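Local coordinates for protein Exo-arabinanase (Penicillium chrysogenum, PDB 3A72) that hydrolyses alpha-1,5-linked L-arabinan as an exo-acting arabinanase, probably cutting arabinobiose from a chain end, at residues G325-V330 / V348-E353; Y269-P274 / L318-E323; Y165-D170 / G190-D195; S112-V117 / T147-P152. One frame throughout, in Å; residues are numbered along the deposited sequence.

Contact 1. Residues G325-V330 / V348-E353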
loop_
_atom_site.group_PDB
_atom_site.type_symbol
_atom_site.label_atom_id
_atom_site.label_comp_id
_atom_site.label_asym_id
_atom_site.label_seq_id
_atom_site.Cartn_x
_atom_site.Cartn_y
_atom_site.Cartn_z
ATOM N N GLY A 325 -18.155 -2.220 14.048
ATOM C CA GLY A 325 -18.078 -3.408 13.215
ATOM C C GLY A 325 -17.751 -3.138 11.766
ATOM O O GLY A 325 -18.239 -3.854 10.871
ATOM N N GLY A 326 -16.962 -2.116 11.484
ATOM C CA GLY A 326 -16.516 -1.837 10.111
ATOM C C GLY A 326 -17.338 -0.830 9.343
ATOM O O GLY A 326 -17.358 -0.840 8.130
ATOM N N ARG A 327 -17.992 0.068 10.068
ATOM C CA ARG A 327 -18.909 0.999 9.454
ATOM C C ARG A 327 -18.274 2.150 8.660
ATOM O O ARG A 327 -18.922 2.668 7.763
ATOM C CB ARG A 327 -19.775 1.596 10.598
ATOM C CG ARG A 327 -20.817 2.593 10.056
ATOM C CD ARG A 327 -21.844 2.914 11.186
ATOM N NE ARG A 327 -22.660 4.047 10.707
ATOM C CZ ARG A 327 -23.585 4.615 11.477
ATOM N NH1 ARG A 327 -23.867 4.141 12.663
ATOM N NH2 ARG A 327 -24.224 5.652 10.979
ATOM N N TYR A 328 -17.076 2.586 9.003
ATOM C CA TYR A 328 -16.493 3.813 8.432
ATOM C C TYR A 328 -15.255 3.471 7.622
ATOM O O TYR A 328 -14.409 2.679 8.004
ATOM C CB TYR A 328 -16.157 4.783 9.573
ATOM C CG TYR A 328 -17.394 5.267 10.295
ATOM C CD1 TYR A 328 -18.166 6.295 9.780
ATOM C CD2 TYR A 328 -17.813 4.609 11.451
ATOM C CE1 TYR A 328 -19.301 6.727 10.419
ATOM C CE2 TYR A 328 -18.967 5.065 12.106
ATOM C CZ TYR A 328 -19.689 6.102 11.581
ATOM O OH TYR A 328 -20.844 6.531 12.197
ATOM N N LEU A 329 -15.155 4.152 6.457
ATOM C CA LEU A 329 -14.053 3.991 5.536
ATOM C C LEU A 329 -13.179 5.252 5.454
ATOM O O LEU A 329 -13.690 6.329 5.111
ATOM C CB LEU A 329 -14.606 3.723 4.136
ATOM C CG LEU A 329 -13.557 3.519 3.024
ATOM C CD1 LEU A 329 -12.806 2.213 3.194
ATOM C CD2 LEU A 329 -14.223 3.615 1.668
ATOM N N VAL A 330 -11.896 5.123 5.710
ATOM C CA VAL A 330 -10.883 6.146 5.442
ATOM C C VAL A 330 -10.453 6.046 4.002
ATOM O O VAL A 330 -10.152 4.952 3.496
ATOM C CB VAL A 330 -9.701 5.913 6.371
ATOM C CG1 VAL A 330 -8.410 6.543 5.886
ATOM C CG2 VAL A 330 -10.013 6.406 7.788
ATOM N N VAL A 348 -13.604 10.449 5.444
ATOM C CA VAL A 348 -14.212 9.293 6.088
ATOM C C VAL A 348 -15.621 9.196 5.567
ATOM O O VAL A 348 -16.373 10.176 5.598
ATOM C CB VAL A 348 -14.177 9.419 7.627
ATOM C CG1 VAL A 348 -14.862 8.212 8.271
ATOM C CG2 VAL A 348 -12.747 9.513 8.125
ATOM N N MET A 349 -15.997 8.022 5.081
ATOM C CA MET A 349 -17.301 7.740 4.567
ATOM C C MET A 349 -18.041 6.791 5.461
ATOM O O MET A 349 -17.488 5.861 6.026
ATOM C CB MET A 349 -17.171 7.100 3.133
ATOM C CG MET A 349 -16.371 7.953 2.166
ATOM S SD MET A 349 -16.108 7.154 0.589
ATOM C CE MET A 349 -17.737 7.254 -0.138
ATOM N N ASP A 350 -19.375 7.017 5.577
ATOM C CA ASP A 350 -20.267 6.184 6.391
ATOM C C ASP A 350 -20.815 5.083 5.526
ATOM O O ASP A 350 -21.721 5.318 4.713
ATOM C CB ASP A 350 -21.373 7.032 6.999
ATOM C CG ASP A 350 -22.285 6.235 7.906
ATOM O OD1 ASP A 350 -22.124 5.006 8.029
ATOM O OD2 ASP A 350 -23.159 6.892 8.585
ATOM N N LEU A 351 -20.265 3.880 5.657
ATOM C CA LEU A 351 -20.644 2.727 4.833
ATOM C C LEU A 351 -22.072 2.275 5.102
ATOM O O LEU A 351 -22.665 1.595 4.226
ATOM C CB LEU A 351 -19.653 1.588 5.000
ATOM C CG LEU A 351 -18.196 1.965 4.609
ATOM C CD1 LEU A 351 -17.261 0.793 4.975
ATOM C CD2 LEU A 351 -18.090 2.387 3.178
ATOM N N LYS A 352 -22.642 2.630 6.246
ATOM C CA LYS A 352 -24.062 2.351 6.496
ATOM C C LYS A 352 -24.911 3.060 5.438
ATOM O O LYS A 352 -25.978 2.519 5.036
ATOM C CB LYS A 352 -24.467 2.740 7.910
ATOM C CG LYS A 352 -25.885 2.286 8.299
ATOM C CD LYS A 352 -26.133 2.592 9.788
ATOM C CE LYS A 352 -27.561 2.327 10.276
ATOM N NZ LYS A 352 -27.593 2.062 11.763
ATOM N N GLU A 353 -24.494 4.235 4.998
ATOM C CA GLU A 353 -25.238 5.009 4.019
ATOM C C GLU A 353 -24.759 4.788 2.601
ATOM O O GLU A 353 -25.607 4.703 1.703
ATOM C CB GLU A 353 -25.184 6.504 4.356
ATOM C CG GLU A 353 -25.934 7.362 3.372
ATOM C CD GLU A 353 -27.413 7.141 3.275
ATOM O OE1 GLU A 353 -27.976 6.395 4.102
ATOM O OE2 GLU A 353 -28.035 7.698 2.341
HETATM O O HOH W 1 -22.232 8.683 10.648
#
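Arg327 holds Asp350 side-on with two nitrogens, one for each carboxylate oxygen. NE reaches OD1 of Asp350 at 2.9 Å in an almost straight bond (176°), and NH2 meets OD2 of the same residue, also at 2.9 Å. Both oxygens are approached on their syn side, although the guanidinium and carboxylate planes are turned 34° apart. Arg327 CG stands anti to the backbone N (chi1 -179°), and the chain runs extended as far as NE. The guanidinium is sandwiched between Tyr328 OH over one face and Lys352 CD over the other, each above its centre. OD1 of Asp350 is used twice: it also accepts from Lys352 N (3.0 Å), on the face opposite to Arg327 NE, which makes Asp350 the N-cap of the helix that begins at Leu351. A water ties Tyr328 OH to Asp350 OD2.

Beneath this polar group the strands pair antiparallel. Leu329 and Met349 exchange two backbone bonds, and Leu351 N reaches Arg327 O at 2.8 Å, just past the paired strands. On the face that carries Leu329 and Met349, Leu329 CB packs on Leu351 CD2 (3.9 Å), and Leu292 and Ile283 of the adjacent blade approach the same cluster. On the other face Val348 CG1 rests against Tyr328 CB. The arrangement is a beta hairpin formed by the two middle strands of a four-stranded propeller blade, its second strand running straight into an Asp-capped C-terminal helix.

Contact 2. Residues Y269-P274 / L318-E323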
loop_
_atom_site.group_PDB
_atom_site.type_symbol
_atom_site.label_atom_id
_atom_site.label_comp_id
_atom_site.label_asym_id
_atom_site.label_seq_id
_atom_site.Cartn_x
_atom_site.Cartn_y
_atom_site.Cartn_z
ATOM N N TYR A 269 -5.723 -0.106 -4.346
ATOM C CA TYR A 269 -5.798 -0.434 -2.934
ATOM C C TYR A 269 -7.111 -1.188 -2.735
ATOM O O TYR A 269 -8.116 -0.835 -3.351
ATOM C CB TYR A 269 -5.696 0.829 -2.040
ATOM C CG TYR A 269 -5.041 0.481 -0.702
ATOM C CD1 TYR A 269 -3.680 0.717 -0.525
ATOM C CD2 TYR A 269 -5.731 -0.119 0.350
ATOM C CE1 TYR A 269 -3.051 0.398 0.652
ATOM C CE2 TYR A 269 -5.091 -0.467 1.510
ATOM C CZ TYR A 269 -3.758 -0.202 1.664
ATOM O OH TYR A 269 -3.061 -0.532 2.813
ATOM N N ALA A 270 -7.128 -2.198 -1.883
ATOM C CA ALA A 270 -8.341 -2.985 -1.617
ATOM C C ALA A 270 -8.482 -3.209 -0.108
ATOM O O ALA A 270 -7.485 -3.482 0.573
ATOM C CB ALA A 270 -8.284 -4.333 -2.280
ATOM N N VAL A 271 -9.709 -3.173 0.359
ATOM C CA VAL A 271 -10.099 -3.455 1.736
ATOM C C VAL A 271 -11.438 -4.223 1.704
ATOM O O VAL A 271 -12.084 -4.294 0.671
ATOM C CB VAL A 271 -10.224 -2.163 2.581
ATOM C CG1 VAL A 271 -8.877 -1.517 2.736
ATOM C CG2 VAL A 271 -11.265 -1.216 2.007
ATOM N N TRP A 272 -11.812 -4.733 2.854
ATOM C CA TRP A 272 -13.078 -5.434 3.028
ATOM C C TRP A 272 -13.746 -4.962 4.324
ATOM O O TRP A 272 -13.100 -4.834 5.335
ATOM C CB TRP A 272 -12.867 -6.964 3.015
ATOM C CG TRP A 272 -14.152 -7.707 3.288
ATOM C CD1 TRP A 272 -15.073 -8.102 2.404
ATOM C CD2 TRP A 272 -14.641 -8.121 4.572
ATOM N NE1 TRP A 272 -16.126 -8.738 3.015
ATOM C CE2 TRP A 272 -15.877 -8.763 4.369
ATOM C CE3 TRP A 272 -14.146 -8.015 5.875
ATOM C CZ2 TRP A 272 -16.637 -9.293 5.395
ATOM C CZ3 TRP A 272 -14.893 -8.536 6.922
ATOM C CH2 TRP A 272 -16.102 -9.165 6.668
ATOM N N THR A 273 -15.080 -4.754 4.223
ATOM C CA THR A 273 -15.900 -4.450 5.410
ATOM C C THR A 273 -16.987 -5.511 5.547
ATOM O O THR A 273 -17.533 -5.954 4.548
ATOM C CB THR A 273 -16.567 -3.074 5.281
ATOM O OG1 THR A 273 -17.434 -2.902 6.417
ATOM C CG2 THR A 273 -17.358 -2.905 4.017
ATOM N N PRO A 274 -17.406 -5.820 6.789
ATOM C CA PRO A 274 -18.630 -6.591 6.941
ATOM C C PRO A 274 -19.890 -5.920 6.459
ATOM O O PRO A 274 -20.896 -6.600 6.261
ATOM C CB PRO A 274 -18.709 -6.774 8.510
ATOM C CG PRO A 274 -17.330 -6.496 9.009
ATOM C CD PRO A 274 -16.740 -5.520 8.084
ATOM N N LEU A 318 -6.919 3.098 1.382
ATOM C CA LEU A 318 -8.211 2.854 2.000
ATOM C C LEU A 318 -8.005 2.124 3.326
ATOM O O LEU A 318 -7.106 1.281 3.464
ATOM C CB LEU A 318 -9.082 1.960 1.117
ATOM C CG LEU A 318 -9.350 2.442 -0.303
ATOM C CD1 LEU A 318 -10.200 1.434 -1.050
ATOM C CD2 LEU A 318 -10.005 3.813 -0.281
ATOM N N ARG A 319 -8.910 2.346 4.275
ATOM C CA ARG A 319 -8.918 1.572 5.513
ATOM C C ARG A 319 -10.352 1.513 6.054
ATOM O O ARG A 319 -10.990 2.532 6.253
ATOM C CB ARG A 319 -7.983 2.114 6.547
ATOM C CG ARG A 319 -7.931 1.250 7.787
ATOM C CD ARG A 319 -6.756 1.544 8.700
ATOM N NE ARG A 319 -5.502 1.198 8.038
ATOM C CZ ARG A 319 -5.043 -0.057 7.875
ATOM N NH1 ARG A 319 -5.689 -1.084 8.353
ATOM N NH2 ARG A 319 -3.927 -0.217 7.222
ATOM N N VAL A 320 -10.807 0.298 6.332
ATOM C CA VAL A 320 -12.068 0.096 7.035
ATOM C C VAL A 320 -11.750 0.200 8.531
ATOM O O VAL A 320 -11.008 -0.662 9.075
ATOM C CB VAL A 320 -12.698 -1.246 6.693
ATOM C CG1 VAL A 320 -13.956 -1.483 7.545
ATOM C CG2 VAL A 320 -13.055 -1.300 5.195
ATOM N N LEU A 321 -12.242 1.231 9.176
ATOM C CA LEU A 321 -12.022 1.353 10.610
ATOM C C LEU A 321 -12.816 0.303 11.354
ATOM O O LEU A 321 -13.839 -0.191 10.891
ATOM C CB LEU A 321 -12.413 2.759 11.064
ATOM C CG LEU A 321 -11.645 3.901 10.384
ATOM C CD1 LEU A 321 -12.086 5.208 11.026
ATOM C CD2 LEU A 321 -10.157 3.721 10.430
ATOM N N SER A 322 -12.333 -0.075 12.544
ATOM C CA SER A 322 -12.958 -1.139 13.300
ATOM C C SER A 322 -14.292 -0.746 13.928
ATOM O O SER A 322 -15.150 -1.621 14.183
ATOM C CB SER A 322 -12.010 -1.614 14.380
ATOM O OG SER A 322 -11.621 -0.590 15.231
ATOM N N GLU A 323 -14.474 0.517 14.169
ATOM C CA GLU A 323 -15.606 0.994 14.963
ATOM C C GLU A 323 -16.923 0.547 14.381
ATOM O O GLU A 323 -17.136 0.514 13.169
ATOM C CB GLU A 323 -15.587 2.483 15.135
ATOM C CG GLU A 323 -14.551 2.987 16.124
ATOM C CD GLU A 323 -13.149 3.037 15.694
ATOM O OE1 GLU A 323 -12.808 2.824 14.522
ATOM O OE2 GLU A 323 -12.282 3.235 16.661
#
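Val271 and Val320 meet through their methyl groups, CG2 to CG2 at 3.7 Å, between two strands that run nearly parallel (11°) without backbone bonding. The closest approach of their axes is 6.6 Å, a spacing filled by side chains. Packing is tightest at the Tyr269 end. The ring of Tyr269 lies with one face under Leu318 N, and its CE2 is 3.3 Å from Leu318 O. Val271 CG1, placed anti to its carbonyl carbon (chi1 -66°), comes within 3.4 Å of that same oxygen, and it also touches Leu318 CB, the two side chains crossing at about a right angle.

Toward the other end the fit thins to Val320. Its CG2 lies 3.5 Å from Trp272 O, and its CG1 rests on Thr273 CB. Thr273 OG1 turns instead to Gly326 O and Tyr275 N. The looser flanks lie outward: Trp272 and Arg319, each partly exposed, leave their backbones away from the opposing strand; Trp272 NE1 bonds to Asn279 O, while Arg319 reaches Asn28 and forms a salt bridge with Glu29. Apolar contact between side chains of like-directed innermost strands from adjacent blades is how a six-bladed beta-propeller joins its sheets around the central axis.

Contact 3. Residues Y165-D170 / G190-D195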
loop_
_atom_site.group_PDB
_atom_site.type_symbol
_atom_site.label_atom_id
_atom_site.label_comp_id
_atom_site.label_asym_id
_atom_site.label_seq_id
_atom_site.Cartn_x
_atom_site.Cartn_y
_atom_site.Cartn_z
ATOM N N TYR A 165 6.055 -7.556 -2.665
ATOM C CA TYR A 165 6.666 -6.349 -3.258
ATOM C C TYR A 165 6.840 -6.582 -4.735
ATOM O O TYR A 165 6.677 -7.678 -5.268
ATOM C CB TYR A 165 7.955 -5.948 -2.541
ATOM C CG TYR A 165 9.062 -6.980 -2.519
ATOM C CD1 TYR A 165 10.059 -6.957 -3.483
ATOM C CD2 TYR A 165 9.142 -7.969 -1.543
ATOM C CE1 TYR A 165 11.075 -7.889 -3.461
ATOM C CE2 TYR A 165 10.155 -8.876 -1.511
ATOM C CZ TYR A 165 11.118 -8.844 -2.467
ATOM O OH TYR A 165 12.125 -9.792 -2.455
ATOM N N SER A 166 7.137 -5.474 -5.448
ATOM C CA SER A 166 7.424 -5.491 -6.858
ATOM C C SER A 166 8.930 -5.647 -7.089
ATOM O O SER A 166 9.711 -5.042 -6.338
ATOM C CB SER A 166 6.935 -4.228 -7.537
ATOM O OG SER A 166 5.578 -3.961 -7.235
ATOM N N ASP A 167 9.320 -6.412 -8.101
ATOM C CA ASP A 167 10.704 -6.821 -8.255
ATOM C C ASP A 167 11.135 -6.696 -9.693
ATOM O O ASP A 167 10.504 -7.315 -10.573
ATOM C CB ASP A 167 10.846 -8.259 -7.778
ATOM C CG ASP A 167 12.239 -8.766 -7.614
ATOM O OD1 ASP A 167 13.198 -7.977 -7.844
ATOM O OD2 ASP A 167 12.408 -9.938 -7.213
ATOM N N GLN A 168 12.194 -5.963 -9.982
ATOM C CA GLN A 168 12.788 -5.900 -11.281
ATOM C C GLN A 168 14.105 -6.694 -11.382
ATOM O O GLN A 168 14.769 -6.651 -12.433
ATOM C CB GLN A 168 13.038 -4.454 -11.723
ATOM C CG GLN A 168 11.733 -3.686 -11.997
ATOM C CD GLN A 168 11.957 -2.360 -12.648
ATOM O OE1 GLN A 168 12.800 -2.219 -13.630
ATOM N NE2 GLN A 168 11.244 -1.396 -12.312
ATOM N N ARG A 169 14.488 -7.436 -10.348
ATOM C CA ARG A 169 15.798 -8.056 -10.362
ATOM C C ARG A 169 15.924 -9.210 -11.369
ATOM O O ARG A 169 17.036 -9.500 -11.813
ATOM C CB ARG A 169 16.200 -8.525 -8.962
ATOM C CG ARG A 169 16.470 -7.416 -8.010
ATOM C CD ARG A 169 16.606 -7.799 -6.551
ATOM N NE ARG A 169 15.375 -8.458 -6.122
ATOM C CZ ARG A 169 15.165 -8.937 -4.918
ATOM N NH1 ARG A 169 16.008 -8.772 -3.923
ATOM N NH2 ARG A 169 14.071 -9.630 -4.787
ATOM N N ASP A 170 14.825 -9.856 -11.745
ATOM C CA ASP A 170 14.929 -10.907 -12.782
ATOM C C ASP A 170 14.803 -10.299 -14.183
ATOM O O ASP A 170 13.935 -10.655 -14.978
ATOM C CB ASP A 170 13.910 -11.963 -12.529
ATOM C CG ASP A 170 14.122 -13.318 -13.230
ATOM O OD1 ASP A 170 15.192 -13.420 -13.865
ATOM O OD2 ASP A 170 13.165 -14.157 -13.037
ATOM N N GLY A 190 13.013 -15.774 4.197
ATOM C CA GLY A 190 13.150 -16.873 3.299
ATOM C C GLY A 190 13.415 -16.401 1.877
ATOM O O GLY A 190 13.506 -15.208 1.603
ATOM N N PRO A 191 13.500 -17.343 0.958
ATOM C CA PRO A 191 13.852 -16.956 -0.382
ATOM C C PRO A 191 12.742 -16.198 -1.094
ATOM O O PRO A 191 11.569 -16.235 -0.714
ATOM C CB PRO A 191 14.133 -18.274 -1.066
ATOM C CG PRO A 191 13.491 -19.291 -0.213
ATOM C CD PRO A 191 13.276 -18.760 1.153
ATOM N N VAL A 192 13.130 -15.505 -2.142
ATOM C CA VAL A 192 12.164 -14.833 -2.990
ATOM C C VAL A 192 11.264 -15.846 -3.680
ATOM O O VAL A 192 11.743 -16.761 -4.357
ATOM C CB VAL A 192 12.903 -13.935 -4.041
ATOM C CG1 VAL A 192 11.907 -13.273 -4.960
ATOM C CG2 VAL A 192 13.761 -12.927 -3.272
ATOM N N VAL A 193 9.971 -15.668 -3.586
ATOM C CA VAL A 193 8.936 -16.473 -4.247
ATOM C C VAL A 193 8.264 -15.621 -5.295
ATOM O O VAL A 193 7.722 -14.565 -4.978
ATOM C CB VAL A 193 7.924 -17.010 -3.223
ATOM C CG1 VAL A 193 6.833 -17.800 -3.924
ATOM C CG2 VAL A 193 8.626 -17.868 -2.212
ATOM N N GLU A 194 8.289 -16.065 -6.554
ATOM C CA GLU A 194 7.590 -15.339 -7.615
ATOM C C GLU A 194 6.093 -15.551 -7.527
ATOM O O GLU A 194 5.617 -16.685 -7.492
ATOM C CB GLU A 194 8.097 -15.802 -8.983
ATOM C CG GLU A 194 9.576 -15.602 -9.162
ATOM C CD GLU A 194 9.934 -14.182 -9.408
ATOM O OE1 GLU A 194 9.165 -13.289 -9.792
ATOM O OE2 GLU A 194 11.171 -13.928 -9.331
ATOM N N ASP A 195 5.345 -14.493 -7.464
ATOM C CA ASP A 195 3.888 -14.548 -7.376
ATOM C C ASP A 195 3.210 -14.258 -8.718
ATOM O O ASP A 195 2.301 -14.988 -9.110
ATOM C CB ASP A 195 3.426 -13.564 -6.297
ATOM C CG ASP A 195 3.712 -14.031 -4.917
ATOM O OD1 ASP A 195 3.793 -15.266 -4.678
ATOM O OD2 ASP A 195 3.828 -13.141 -4.008
HETATM O O HOH W 2 11.850 -11.548 -9.462
#
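Asp167 and Val192 touch across a wide backbone separation, the CA atoms of Asp167 and Glu194 lying 9.1 Å apart. The reason is the four-stranded propeller blade to which both segments belong: strand 177-183 runs between 160-167 and 193-196, so only side chains and a water span the gap.

Val192 is the main apolar element. Its CG2 sits 3.6 Å from Tyr165 OH, the two side chains crossing at about a right angle, and equally close to Arg169 NH2. Its CG1 meets Asp167 OD2 tip to tip at a looser 4.1 Å. The polar atoms around it are fixed from within 165-170. Asp167 OD1 accepts the backbone N of Arg169, forming an Asx turn, and also Arg169 NE at 2.8 Å, the two donors coming from opposite faces of the carboxylate. Arg169 NH2 completes the side-on salt bridge with Asp167 OD2 in a nearly straight bond (175°) and gives a weak one to Tyr165 OH, which Gln181 NE2 also bonds. The bend of Arg169 at chi3 (-58°) turns NE back toward Asp167 OD1.

Glu194, with OE1 bonded to Thr177 OG1, brings OE2 to 4.2 Å from Asp170 OD2; mutual repulsion of these carboxylates would be expected. One water lies between Glu194 and Asp167; its contact with Glu194 OE2 is unusually short and doubtful in detail, and it donates weakly to Asp167 OD2 at 2.8 Å.

Contact 4. Residues S112-V117 / T147-P152. With AHR (alpha-L-arabinofuranose), chain B.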
loop_
_atom_site.group_PDB
_atom_site.type_symbol
_atom_site.label_atom_id
_atom_site.label_comp_id
_atom_site.label_asym_id
_atom_site.label_seq_id
_atom_site.Cartn_x
_atom_site.Cartn_y
_atom_site.Cartn_z
ATOM N N SER A 112 20.438 5.544 -6.810
ATOM C CA SER A 112 21.270 4.479 -7.349
ATOM C C SER A 112 20.921 3.089 -6.855
ATOM O O SER A 112 21.385 2.115 -7.467
ATOM C CB SER A 112 22.743 4.766 -7.029
ATOM O OG SER A 112 22.965 4.879 -5.624
ATOM N N SER A 113 20.155 2.948 -5.804
ATOM C CA SER A 113 19.832 1.645 -5.228
ATOM C C SER A 113 18.515 1.726 -4.484
ATOM O O SER A 113 18.055 2.805 -4.160
ATOM C CB SER A 113 20.953 1.172 -4.310
ATOM O OG SER A 113 21.189 2.085 -3.249
ATOM N N THR A 114 17.979 0.547 -4.190
ATOM C CA THR A 114 16.749 0.367 -3.418
ATOM C C THR A 114 16.974 -0.660 -2.326
ATOM O O THR A 114 17.705 -1.627 -2.524
ATOM C CB THR A 114 15.587 -0.045 -4.357
ATOM O OG1 THR A 114 16.041 -1.089 -5.245
ATOM C CG2 THR A 114 15.086 1.109 -5.171
ATOM N N ASP A 115 16.359 -0.473 -1.172
ATOM C CA ASP A 115 16.547 -1.370 -0.050
ATOM C C ASP A 115 15.313 -1.282 0.833
ATOM O O ASP A 115 15.130 -0.298 1.575
ATOM C CB ASP A 115 17.801 -1.005 0.713
ATOM C CG ASP A 115 18.155 -1.870 1.850
ATOM O OD1 ASP A 115 17.524 -2.883 2.144
ATOM O OD2 ASP A 115 19.203 -1.544 2.534
ATOM N N ILE A 116 14.455 -2.283 0.744
ATOM C CA ILE A 116 13.251 -2.354 1.582
ATOM C C ILE A 116 13.692 -2.827 2.944
ATOM O O ILE A 116 14.161 -3.983 3.093
ATOM C CB ILE A 116 12.178 -3.257 0.974
ATOM C CG1 ILE A 116 11.723 -2.736 -0.372
ATOM C CG2 ILE A 116 11.025 -3.397 1.948
ATOM C CD1 ILE A 116 10.853 -3.719 -1.144
ATOM N N VAL A 117 13.555 -1.944 3.917
ATOM C CA VAL A 117 13.965 -2.154 5.311
ATOM C C VAL A 117 12.727 -2.182 6.205
ATOM O O VAL A 117 11.669 -1.650 5.863
ATOM C CB VAL A 117 14.960 -1.092 5.745
ATOM C CG1 VAL A 117 16.278 -1.236 4.976
ATOM C CG2 VAL A 117 14.409 0.323 5.681
ATOM N N THR A 147 17.199 -3.009 -12.044
ATOM C CA THR A 147 16.872 -4.046 -11.086
ATOM C C THR A 147 16.351 -3.572 -9.729
ATOM O O THR A 147 16.617 -4.239 -8.725
ATOM C CB THR A 147 18.123 -4.936 -10.875
ATOM O OG1 THR A 147 19.199 -4.132 -10.376
ATOM C CG2 THR A 147 18.551 -5.638 -12.154
ATOM N N PRO A 148 15.561 -2.495 -9.622
ATOM C CA PRO A 148 15.030 -2.112 -8.301
ATOM C C PRO A 148 13.997 -3.094 -7.740
ATOM O O PRO A 148 13.380 -3.894 -8.444
ATOM C CB PRO A 148 14.341 -0.760 -8.592
ATOM C CG PRO A 148 13.910 -0.885 -10.053
ATOM C CD PRO A 148 15.081 -1.589 -10.670
ATOM N N VAL A 149 13.785 -2.929 -6.440
ATOM C CA VAL A 149 12.652 -3.468 -5.736
ATOM C C VAL A 149 11.793 -2.305 -5.242
ATOM O O VAL A 149 12.295 -1.179 -5.039
ATOM C CB VAL A 149 13.062 -4.365 -4.565
ATOM C CG1 VAL A 149 13.796 -5.590 -5.074
ATOM C CG2 VAL A 149 13.888 -3.623 -3.521
ATOM N N TRP A 150 10.487 -2.555 -5.046
ATOM C CA TRP A 150 9.546 -1.483 -4.753
ATOM C C TRP A 150 8.362 -1.949 -3.914
ATOM O O TRP A 150 7.918 -3.106 -4.015
ATOM C CB TRP A 150 8.970 -0.992 -6.017
ATOM C CG TRP A 150 9.682 -0.735 -7.293
ATOM C CD1 TRP A 150 9.731 -1.545 -8.386
ATOM C CD2 TRP A 150 10.369 0.478 -7.663
ATOM N NE1 TRP A 150 10.422 -0.914 -9.346
ATOM C CE2 TRP A 150 10.802 0.333 -8.984
ATOM C CE3 TRP A 150 10.662 1.655 -6.985
ATOM C CZ2 TRP A 150 11.462 1.326 -9.665
ATOM C CZ3 TRP A 150 11.311 2.676 -7.676
ATOM C CH2 TRP A 150 11.695 2.488 -9.004
ATOM N N GLU A 151 7.732 -1.022 -3.206
ATOM C CA GLU A 151 6.292 -1.129 -2.865
ATOM C C GLU A 151 5.951 -2.300 -1.925
ATOM O O GLU A 151 5.083 -3.125 -2.239
ATOM C CB GLU A 151 5.453 -1.165 -4.120
ATOM C CG GLU A 151 5.570 0.107 -4.969
ATOM C CD GLU A 151 5.524 -0.106 -6.445
ATOM O OE1 GLU A 151 5.440 -1.218 -6.971
ATOM O OE2 GLU A 151 5.587 0.957 -7.213
ATOM N N PRO A 152 6.529 -2.358 -0.743
ATOM C CA PRO A 152 6.188 -3.425 0.192
ATOM C C PRO A 152 4.732 -3.356 0.688
ATOM O O PRO A 152 4.169 -2.257 0.913
ATOM C CB PRO A 152 7.120 -3.212 1.383
ATOM C CG PRO A 152 7.434 -1.732 1.334
ATOM C CD PRO A 152 7.548 -1.425 -0.151
HETATM O O5 AHR B . 7.760 4.193 -9.692
HETATM C C5 AHR B . 7.842 2.762 -9.390
HETATM C C4 AHR B . 6.888 2.037 -10.297
HETATM O O4 AHR B . 5.552 2.374 -9.900
HETATM C C3 AHR B . 6.989 0.521 -10.170
HETATM O O3 AHR B . 7.971 0.022 -11.096
HETATM C C2 AHR B . 5.553 0.069 -10.528
HETATM O O2 AHR B . 5.144 -1.110 -9.837
HETATM C C1 AHR B . 4.679 1.280 -10.203
HETATM O O1 AHR B . 3.941 1.705 -11.384
#
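A seam between neighbouring propeller blades is made here by Thr114 and Ile116, from the third strand of one blade, against Val149 and Pro152 on the innermost strand of the next. The strand directions differ by 28°, and one hydrogen bond joins the segments: Val149 N to Thr114 OG1, 3.1 Å and close to straight (167°). That hydroxyl occupies the crowded position between its backbone N and carbonyl carbon (chi1 46°), and it bonds to Gly138 O as well. Further along, Ile116 divides its branches, CD1 against Val149 CG2 (3.9 Å) and CG2 against Pro152 CB.

The other side of strand 149-152 faces the sugar. Trp150 points away from Thr114 and offers one ring face to arabinofuranose, whose C5 lies over the ring centre, 3.6 Å above the plane; Pro148 CB backs the opposite face, nearer the rim. Glu151 OE1, which Ser166 OG also bonds, is 2.9 Å from sugar O2, and Glu151 OE2 is 3.1 Å from sugar C1. Gln176 and Glu223 add further bonds to this sugar. Trp150 and Glu151, neighbours on an innermost strand, thus line the arabinose-binding pocket of this six-bladed propeller, related to the non-viral sialidases.

In the fold
Along the chain the contacts come strictly in series, none nested in or crossing another. Contact 4 closes first, joining one blade to the next; contact 3 follows inside that second blade, and the two share its sheet, with Ser166 bonded to Glu151 beside the sugar. After a whole further blade, contact 2 closes a longer loop of 43 residues between the innermost strands of the last two blades. Contact 1 then closes the final hairpin, touching contact 2 through Gly326 and Thr273 and through Val330 and Arg319. N-terminal strand 6-10 pairs with 344-350 in that blade, closing the ring; the centres of contacts 1 and 4 are about 34 Å apart, on opposite sides of the chain's centre.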